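Local coordinates for E3 ubiquitin-protein ligase TRIM65 (Homo sapiens, PDB 7JL4) that acts as an E3 ubiquitin ligase in innate immunity, autophagy and inflammation, and is represented here by its C-terminal PRY-SPRY (B30.2) domain, at residues E76-H82 with G183-C189; L22-P26 with Q38-V42. Residue numbers count along the deposited sequence, not the author numbering.

Interaction 1. Residues E76-H82 with G183-C189; sequences EVRASDH and GRTLTLC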
loop_
_atom_site.group_PDB
_atom_site.type_symbol
_atom_site.label_atom_id
_atom_site.label_comp_id
_atom_site.label_asym_id
_atom_site.label_seq_id
_atom_site.Cartn_x
_atom_site.Cartn_y
_atom_site.Cartn_z
ATOM N N GLU A 76 1.584 -2.213 8.888
ATOM C CA GLU A 76 2.518 -3.086 8.195
ATOM C C GLU A 76 1.768 -4.022 7.259
ATOM O O GLU A 76 0.638 -4.434 7.530
ATOM C CB GLU A 76 3.374 -3.883 9.192
ATOM C CG GLU A 76 4.371 -2.981 9.924
ATOM C CD GLU A 76 5.081 -3.659 11.079
ATOM O OE1 GLU A 76 4.807 -4.848 11.343
ATOM O OE2 GLU A 76 5.970 -3.014 11.689
ATOM N N VAL A 77 2.417 -4.349 6.148
ATOM C CA VAL A 77 1.858 -5.170 5.078
ATOM C C VAL A 77 2.911 -6.194 4.684
ATOM O O VAL A 77 4.096 -5.849 4.594
ATOM C CB VAL A 77 1.482 -4.309 3.850
ATOM C CG1 VAL A 77 0.972 -5.182 2.699
ATOM C CG2 VAL A 77 0.475 -3.234 4.213
ATOM N N ARG A 78 2.502 -7.434 4.430
ATOM C CA ARG A 78 3.417 -8.440 3.894
ATOM C C ARG A 78 3.093 -8.739 2.433
ATOM O O ARG A 78 1.953 -9.075 2.103
ATOM C CB ARG A 78 3.375 -9.733 4.695
ATOM C CG ARG A 78 4.334 -10.774 4.085
ATOM C CD ARG A 78 4.657 -11.914 4.998
ATOM N NE ARG A 78 5.430 -11.526 6.178
ATOM C CZ ARG A 78 6.749 -11.338 6.182
ATOM N NH1 ARG A 78 7.451 -11.459 5.063
ATOM N NH2 ARG A 78 7.366 -11.010 7.306
ATOM N N ALA A 79 4.101 -8.657 1.568
ATOM C CA ALA A 79 3.955 -8.987 0.154
ATOM C C ALA A 79 4.492 -10.389 -0.115
ATOM O O ALA A 79 5.566 -10.748 0.374
ATOM C CB ALA A 79 4.711 -7.971 -0.711
ATOM N N SER A 80 3.771 -11.176 -0.927
ATOM C CA SER A 80 4.273 -12.517 -1.253
ATOM C C SER A 80 5.494 -12.472 -2.160
ATOM O O SER A 80 6.215 -13.478 -2.256
ATOM C CB SER A 80 3.207 -13.378 -1.948
ATOM O OG SER A 80 2.803 -12.799 -3.189
ATOM N N ASP A 81 5.724 -11.350 -2.838
ATOM C CA ASP A 81 6.711 -11.256 -3.914
ATOM C C ASP A 81 6.829 -9.786 -4.293
ATOM O O ASP A 81 6.063 -8.947 -3.814
ATOM C CB ASP A 81 6.285 -12.084 -5.123
ATOM C CG ASP A 81 7.441 -12.408 -6.076
ATOM O OD1 ASP A 81 8.612 -12.032 -5.813
ATOM O OD2 ASP A 81 7.150 -13.074 -7.087
ATOM N N HIS A 82 7.789 -9.486 -5.178
ATOM C CA HIS A 82 7.890 -8.146 -5.739
ATOM C C HIS A 82 6.763 -7.915 -6.745
ATOM O O HIS A 82 5.993 -8.820 -7.075
ATOM C CB HIS A 82 9.243 -7.943 -6.419
ATOM C CG HIS A 82 9.498 -8.923 -7.525
ATOM N ND1 HIS A 82 8.810 -8.883 -8.718
ATOM C CD2 HIS A 82 10.315 -9.996 -7.595
ATOM C CE1 HIS A 82 9.215 -9.878 -9.490
ATOM N NE2 HIS A 82 10.130 -10.566 -8.833
ATOM N N GLY A 183 -0.773 -12.980 -9.624
ATOM C CA GLY A 183 -0.091 -13.968 -8.809
ATOM C C GLY A 183 0.355 -13.477 -7.436
ATOM O O GLY A 183 0.784 -14.296 -6.605
ATOM N N ARG A 184 0.278 -12.179 -7.173
ATOM C CA ARG A 184 0.795 -11.639 -5.928
ATOM C C ARG A 184 -0.292 -11.660 -4.865
ATOM O O ARG A 184 -1.478 -11.525 -5.171
ATOM C CB ARG A 184 1.312 -10.209 -6.110
ATOM C CG ARG A 184 2.771 -10.136 -6.559
ATOM C CD ARG A 184 2.959 -10.752 -7.958
ATOM N NE ARG A 184 4.340 -10.617 -8.417
ATOM C CZ ARG A 184 4.864 -11.224 -9.479
ATOM N NH1 ARG A 184 4.150 -12.060 -10.228
ATOM N NH2 ARG A 184 6.136 -11.007 -9.775
ATOM N N THR A 185 0.132 -11.837 -3.615
ATOM C CA THR A 185 -0.727 -11.715 -2.441
ATOM C C THR A 185 -0.211 -10.575 -1.573
ATOM O O THR A 185 1.001 -10.432 -1.397
ATOM C CB THR A 185 -0.747 -13.023 -1.634
ATOM O OG1 THR A 185 -1.355 -14.059 -2.407
ATOM C CG2 THR A 185 -1.530 -12.875 -0.322
ATOM N N LEU A 186 -1.126 -9.746 -1.045
ATOM C CA LEU A 186 -0.800 -8.780 0.004
ATOM C C LEU A 186 -1.624 -9.095 1.245
ATOM O O LEU A 186 -2.824 -9.367 1.138
ATOM C CB LEU A 186 -1.084 -7.334 -0.410
ATOM C CG LEU A 186 -0.215 -6.684 -1.494
ATOM C CD1 LEU A 186 -0.684 -5.262 -1.816
ATOM C CD2 LEU A 186 1.221 -6.642 -1.028
ATOM N N THR A 187 -0.979 -9.044 2.417
ATOM C CA THR A 187 -1.626 -9.295 3.706
ATOM C C THR A 187 -1.467 -8.067 4.600
ATOM O O THR A 187 -0.338 -7.638 4.869
ATOM C CB THR A 187 -1.005 -10.524 4.377
ATOM O OG1 THR A 187 -1.010 -11.630 3.454
ATOM C CG2 THR A 187 -1.792 -10.888 5.629
ATOM N N LEU A 188 -2.589 -7.499 5.056
ATOM C CA LEU A 188 -2.577 -6.383 6.001
ATOM C C LEU A 188 -2.341 -6.950 7.398
ATOM O O LEU A 188 -3.173 -7.702 7.910
ATOM C CB LEU A 188 -3.900 -5.625 5.950
ATOM C CG LEU A 188 -4.313 -5.147 4.549
ATOM C CD1 LEU A 188 -5.739 -4.656 4.545
ATOM C CD2 LEU A 188 -3.401 -4.062 4.068
ATOM N N CYS A 189 -1.209 -6.613 8.013
ATOM C CA CYS A 189 -0.838 -7.232 9.279
ATOM C C CYS A 189 -1.582 -6.535 10.406
ATOM O O CYS A 189 -1.727 -5.309 10.394
ATOM C CB CYS A 189 0.666 -7.128 9.508
ATOM S SG CYS A 189 1.665 -7.898 8.206
HETATM O O HOH W 1 1.053 -11.728 1.859
HETATM O O HOH W 2 3.434 -14.480 -5.082
#

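Interaction 2. Residues L22-P26 with Q38-V42; sequences LTFDP and QDQQV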
loop_
_atom_site.group_PDB
_atom_site.type_symbol
_atom_site.label_atom_id
_atom_site.label_comp_id
_atom_site.label_asym_id
_atom_site.label_seq_id
_atom_site.Cartn_x
_atom_site.Cartn_y
_atom_site.Cartn_z
ATOM N N LEU A 22 -5.893 -2.546 9.372
ATOM C CA LEU A 22 -6.578 -2.209 8.129
ATOM C C LEU A 22 -7.307 -3.416 7.548
ATOM O O LEU A 22 -6.942 -4.571 7.801
ATOM C CB LEU A 22 -5.579 -1.687 7.083
ATOM C CG LEU A 22 -4.705 -0.485 7.447
ATOM C CD1 LEU A 22 -3.831 -0.148 6.238
ATOM C CD2 LEU A 22 -5.524 0.705 7.941
ATOM N N THR A 23 -8.344 -3.134 6.748
ATOM C CA THR A 23 -9.040 -4.163 5.970
ATOM C C THR A 23 -9.282 -3.648 4.557
ATOM O O THR A 23 -9.443 -2.444 4.345
ATOM C CB THR A 23 -10.380 -4.575 6.599
ATOM O OG1 THR A 23 -11.198 -3.418 6.793
ATOM C CG2 THR A 23 -10.175 -5.260 7.941
ATOM N N PHE A 24 -9.305 -4.562 3.587
ATOM C CA PHE A 24 -9.587 -4.165 2.209
ATOM C C PHE A 24 -11.070 -3.842 2.023
ATOM O O PHE A 24 -11.936 -4.318 2.764
ATOM C CB PHE A 24 -9.148 -5.266 1.235
ATOM C CG PHE A 24 -7.663 -5.470 1.203
ATOM C CD1 PHE A 24 -6.825 -4.479 0.700
ATOM C CD2 PHE A 24 -7.097 -6.641 1.686
ATOM C CE1 PHE A 24 -5.429 -4.669 0.662
ATOM C CE2 PHE A 24 -5.715 -6.851 1.636
ATOM C CZ PHE A 24 -4.876 -5.854 1.137
ATOM N N ASP A 25 -11.350 -2.970 1.050
ATOM C CA ASP A 25 -12.706 -2.611 0.669
ATOM C C ASP A 25 -13.097 -3.474 -0.517
ATOM O O ASP A 25 -12.575 -3.256 -1.621
ATOM C CB ASP A 25 -12.771 -1.122 0.307
ATOM C CG ASP A 25 -14.090 -0.703 -0.323
ATOM O OD1 ASP A 25 -15.033 -1.521 -0.422
ATOM O OD2 ASP A 25 -14.170 0.476 -0.759
ATOM N N PRO A 26 -13.977 -4.467 -0.343
ATOM C CA PRO A 26 -14.328 -5.363 -1.470
ATOM C C PRO A 26 -15.048 -4.681 -2.618
ATOM O O PRO A 26 -14.986 -5.190 -3.744
ATOM C CB PRO A 26 -15.228 -6.430 -0.814
ATOM C CG PRO A 26 -15.652 -5.849 0.527
ATOM C CD PRO A 26 -14.602 -4.868 0.936
ATOM N N GLN A 38 -11.053 -12.451 6.473
ATOM C CA GLN A 38 -11.854 -11.326 6.953
ATOM C C GLN A 38 -11.386 -10.024 6.310
ATOM O O GLN A 38 -11.289 -8.979 6.968
ATOM C CB GLN A 38 -11.811 -11.226 8.481
ATOM C CG GLN A 38 -12.355 -12.446 9.199
ATOM C CD GLN A 38 -11.350 -13.583 9.268
ATOM O OE1 GLN A 38 -10.178 -13.371 9.586
ATOM N NE2 GLN A 38 -11.803 -14.798 8.958
ATOM N N ASP A 39 -11.062 -10.105 5.017
ATOM C CA ASP A 39 -10.661 -8.978 4.176
ATOM C C ASP A 39 -9.340 -8.363 4.619
ATOM O O ASP A 39 -9.063 -7.195 4.336
ATOM C CB ASP A 39 -11.786 -7.930 4.100
ATOM C CG ASP A 39 -13.019 -8.454 3.355
ATOM O OD1 ASP A 39 -12.851 -9.280 2.419
ATOM O OD2 ASP A 39 -14.161 -8.086 3.719
ATOM N N GLN A 40 -8.488 -9.155 5.279
ATOM C CA GLN A 40 -7.121 -8.731 5.563
ATOM C C GLN A 40 -6.126 -9.147 4.491
ATOM O O GLN A 40 -4.974 -8.715 4.547
ATOM C CB GLN A 40 -6.635 -9.303 6.902
ATOM C CG GLN A 40 -7.559 -8.913 8.094
ATOM C CD GLN A 40 -7.308 -9.751 9.322
ATOM O OE1 GLN A 40 -6.246 -10.367 9.480
ATOM N NE2 GLN A 40 -8.305 -9.810 10.194
ATOM N N GLN A 41 -6.523 -9.999 3.552
ATOM C CA GLN A 41 -5.602 -10.541 2.563
ATOM C C GLN A 41 -6.260 -10.499 1.191
ATOM O O GLN A 41 -7.472 -10.705 1.069
ATOM C CB GLN A 41 -5.212 -11.971 2.964
ATOM C CG GLN A 41 -4.243 -12.670 2.046
ATOM C CD GLN A 41 -3.789 -14.003 2.594
ATOM O OE1 GLN A 41 -4.271 -15.055 2.179
ATOM N NE2 GLN A 41 -2.847 -13.967 3.529
ATOM N N VAL A 42 -5.463 -10.232 0.157
ATOM C CA VAL A 42 -5.945 -10.170 -1.221
ATOM C C VAL A 42 -4.909 -10.818 -2.143
ATOM O O VAL A 42 -3.699 -10.703 -1.913
ATOM C CB VAL A 42 -6.248 -8.708 -1.627
ATOM C CG1 VAL A 42 -4.969 -7.885 -1.721
ATOM C CG2 VAL A 42 -7.015 -8.654 -2.945
#

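Interaction 1. Residues E76-H82 with G183-C189
Side chains alternate between the two faces of this antiparallel strand pair, whose axes approach to 4.7 Å at 157°. Val77 (chi1 t) and Ala79 share a face with Leu186 and Leu188, both in the mt rotamer. Leu186 CD2 reaches Ala79 CB at 3.7 Å and Val77 CG1 at 4.0 Å, while Val77 CG2 lies 4.0 Å from Leu188 CD2. Phe178 and Leu180 of strand 175-180 cover this apolar face, so the pair joins the two antiparallel sheets of the SPRY beta-sandwich. Between the strands, Arg78 and Thr187 form the hydrogen-bonded pair: Arg78 N to Thr187 O and Thr187 N to Arg78 O are both 2.9 Å. Their side chains occupy the other face; Arg78 runs out t,t, then turns at chi3 (m), its guanidinium leading away to a salt bridge with Glu157, and Thr187 OG1 is hydrogen-bonded to Gln41 NE2. Where strand 72-79 ends, the p rotamer of Ser80 turns OG back to accept from Thr185 N at 2.9 Å, while Ser80 N donates to Thr185 O at 2.9 Å. Arg184 bends at chi2 (p), which brings NE to His82 O at 2.8 Å with an N-H...O angle of 174°. Asp81 OD2 sits 3.5 Å from Arg184 NH2, over the guanidinium face, a salt bridge of charges alone.

Interaction 2. Residues L22-P26 with Q38-V42
The PRY portion of the PRY-SPRY (B30.2) fold includes a hairpin of strands 33-36 and 41-44 at one edge of a beta-sandwich sheet, and here the loop that precedes this hairpin packs against its turn and second strand. A classic beta bulge, in which Gln40 and Gln41 both face Ser36, marks the start of strand 41-44. The turn leading into it has positive phi at Gln38 (55°) and Asp39 (65°), both in the left-handed helical region, and Asp39 O is directed at residues 22-26. That carbonyl accepts the one direct hydrogen bond between the segments, from Phe24 N at 2.7 Å with an N-H...O angle of 171°; Thr23 CA adds a CA-H...O contact to the same Asp39 O at 3.4 Å. On the far side of the loop, backbone bonds from Thr23 to Ala65 and from Asp25 to Gln63 tie it to strand 61-63 and the residues after it. Phe24 buries 100 Å² against residues 38-42. Its m rotamer carries the ring past the bulge, with CE2 3.5 Å from Gln40 O, and on to Val42, whose CA-to-CB bond points toward residues 22-26. Leu35 and Leu188 also touch the Phe24 side chain, so the aromatic ring lies among apolar residues of the sheet. The methyl Val42 CG1 lies over the ring face in a CH-pi contact, 3.9 Å from the Phe24 centroid, 28° off the ring normal and 3.5 Å from Phe24 CZ.

Interaction 2 closes before interaction 1 opens along the chain, and their centres lie about 12 Å apart within one B30.2 (PRY-SPRY) domain. They share one seven-stranded antiparallel sheet, in which strand 41-44 neighbours strand 185-188, itself paired with strand 72-79. Direct evidence of this continuity is two probable backbone hydrogen bonds, Leu188 N to Gln40 O at 2.7 Å and Leu186 N to Val42 O at 2.9 Å. Leu188 CD1 also packs 3.5 Å from Leu22 O. Strand 185-188, near the C-terminus, is thus inserted between the early hairpin 33-44 and strand 72-79, uniting both in a single sandwich domain.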